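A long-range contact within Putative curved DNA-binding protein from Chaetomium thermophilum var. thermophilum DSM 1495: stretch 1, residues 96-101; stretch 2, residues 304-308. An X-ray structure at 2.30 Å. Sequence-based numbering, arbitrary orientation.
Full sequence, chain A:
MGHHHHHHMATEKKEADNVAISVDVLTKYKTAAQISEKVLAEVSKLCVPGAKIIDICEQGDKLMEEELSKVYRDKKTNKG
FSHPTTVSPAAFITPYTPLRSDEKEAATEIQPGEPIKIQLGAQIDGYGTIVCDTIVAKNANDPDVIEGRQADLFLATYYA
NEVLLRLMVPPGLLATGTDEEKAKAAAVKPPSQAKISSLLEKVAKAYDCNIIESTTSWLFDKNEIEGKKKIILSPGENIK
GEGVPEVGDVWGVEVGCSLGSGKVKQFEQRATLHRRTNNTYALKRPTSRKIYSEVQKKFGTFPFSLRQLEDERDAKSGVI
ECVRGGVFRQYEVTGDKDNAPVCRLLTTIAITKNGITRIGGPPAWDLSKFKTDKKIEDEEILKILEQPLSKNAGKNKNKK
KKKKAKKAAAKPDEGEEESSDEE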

# COMPACT_ATOMS: atom_id res chain seq x y z
N TYR A 96 8.82 -0.82 6.19
CA TYR A 96 9.84 -1.08 7.20
C TYR A 96 9.23 -1.45 8.56
O TYR A 96 8.34 -0.77 9.06
CB TYR A 96 10.72 0.16 7.34
CG TYR A 96 11.99 -0.05 8.15
CD1 TYR A 96 12.87 -1.07 7.83
CD2 TYR A 96 12.31 0.80 9.20
CE1 TYR A 96 14.04 -1.26 8.56
CE2 TYR A 96 13.46 0.62 9.94
CZ TYR A 96 14.33 -0.41 9.61
OH TYR A 96 15.50 -0.59 10.34
N THR A 97 9.74 -2.53 9.16
CA THR A 97 9.25 -2.99 10.47
C THR A 97 10.28 -3.90 11.15
O THR A 97 10.13 -5.12 11.16
CB THR A 97 7.85 -3.68 10.37
OG1 THR A 97 7.55 -4.38 11.59
CG2 THR A 97 7.80 -4.65 9.21
N PRO A 98 11.33 -3.30 11.74
CA PRO A 98 12.54 -4.02 12.14
C PRO A 98 12.41 -4.85 13.43
O PRO A 98 11.45 -4.70 14.18
CB PRO A 98 13.55 -2.90 12.33
CG PRO A 98 12.74 -1.74 12.78
CD PRO A 98 11.39 -1.87 12.09
N LEU A 99 13.38 -5.72 13.67
CA LEU A 99 13.43 -6.50 14.92
C LEU A 99 13.91 -5.67 16.11
O LEU A 99 14.76 -4.80 15.96
CB LEU A 99 14.33 -7.72 14.77
CG LEU A 99 13.88 -8.75 13.74
CD1 LEU A 99 14.76 -9.98 13.80
CD2 LEU A 99 12.42 -9.11 13.97
N ARG A 100 13.36 -5.96 17.28
CA ARG A 100 13.84 -5.32 18.50
C ARG A 100 15.27 -5.75 18.85
O ARG A 100 16.05 -4.95 19.36
CB ARG A 100 12.89 -5.57 19.69
CG ARG A 100 13.26 -4.77 20.93
CD ARG A 100 12.11 -4.64 21.91
NE ARG A 100 11.14 -3.61 21.53
CZ ARG A 100 11.38 -2.30 21.55
NH1 ARG A 100 12.57 -1.84 21.92
NH2 ARG A 100 10.44 -1.44 21.19
N SER A 101 15.61 -7.00 18.53
CA SER A 101 16.93 -7.57 18.83
C SER A 101 18.03 -7.18 17.83
O SER A 101 19.20 -7.48 18.04
CB SER A 101 16.85 -9.10 18.91
OG SER A 101 16.50 -9.65 17.65
N PHE A 304 2.92 -10.26 7.44
CA PHE A 304 3.24 -10.07 8.85
C PHE A 304 4.71 -9.69 8.99
O PHE A 304 5.51 -9.88 8.06
CB PHE A 304 2.94 -11.34 9.64
CG PHE A 304 3.78 -12.50 9.25
CD1 PHE A 304 3.43 -13.31 8.18
CD2 PHE A 304 4.94 -12.78 9.94
CE1 PHE A 304 4.22 -14.37 7.80
CE2 PHE A 304 5.74 -13.86 9.58
CZ PHE A 304 5.39 -14.64 8.50
N SER A 305 5.05 -9.12 10.14
CA SER A 305 6.44 -8.81 10.45
C SER A 305 7.00 -9.87 11.37
O SER A 305 6.31 -10.31 12.29
CB SER A 305 6.53 -7.44 11.13
OG SER A 305 7.86 -7.18 11.54
N LEU A 306 8.24 -10.29 11.16
CA LEU A 306 8.91 -11.18 12.11
C LEU A 306 8.90 -10.64 13.55
O LEU A 306 8.89 -11.41 14.50
CB LEU A 306 10.35 -11.45 11.69
CG LEU A 306 10.64 -12.20 10.39
CD1 LEU A 306 12.15 -12.43 10.28
CD2 LEU A 306 9.89 -13.51 10.31
N ARG A 307 8.92 -9.33 13.72
CA ARG A 307 8.88 -8.77 15.07
C ARG A 307 7.56 -9.10 15.77
O ARG A 307 7.45 -8.97 16.98
CB ARG A 307 9.10 -7.26 15.07
CG ARG A 307 9.44 -6.72 16.46
CD ARG A 307 8.58 -5.52 16.87
NE ARG A 307 7.17 -5.85 17.08
CZ ARG A 307 6.18 -5.35 16.34
NH1 ARG A 307 6.46 -4.50 15.35
NH2 ARG A 307 4.91 -5.68 16.58
N GLN A 308 6.55 -9.52 15.01
CA GLN A 308 5.25 -9.79 15.61
C GLN A 308 5.19 -11.16 16.26
O GLN A 308 4.32 -11.42 17.08
CB GLN A 308 4.13 -9.69 14.57
CG GLN A 308 3.70 -8.27 14.26
CD GLN A 308 2.76 -8.21 13.07
OE1 GLN A 308 3.12 -8.59 11.96
NE2 GLN A 308 1.53 -7.73 13.31
O HOH W 1 8.79 -3.53 13.98
O HOH W 2 5.06 -4.11 12.64

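Although more than 200 residues separate them in sequence, the two stretches pack closely, burying 274 Å² in total. Y96 lies out of reach of the second stretch, and the contact begins at T97, whose CA-to-CB bond points toward it. Here S305 OG donates a hydrogen bond to T97 OG1 at 2.8 Å. The serine hydroxyl in turn accepts a hydrogen bond from the backbone, R307 N to S305 OG at 3.2 Å, so the link to T97 is tied into the 3-10 segment that follows the strand.

T97 OG1 also meets the arginine through solvent. Water 1 donates to T97 OG1 and to P98 O and accepts from R307 NH1, while water 2 accepts from both T97 OG1 and R307 NH1; these bridges span a direct T97 OG1 to R307 NH1 separation of 3.9 Å. The CA-to-CB bond of P98 points away from the second stretch, and its contact is made by the backbone, with P98 O 3.6 Å from R307 CB.

L99 adds an apolar side-chain contact. The side chain leaves the backbone sideways, but its end comes nearer, placing L99 CD2 3.9 Å from L306 CB and 4.0 Å from R307 CB; L99 CD2 also lies 3.5 Å from R307 N. Beyond it, R100 N approaches R307 CG at 4.1 Å, and S101 makes no contact.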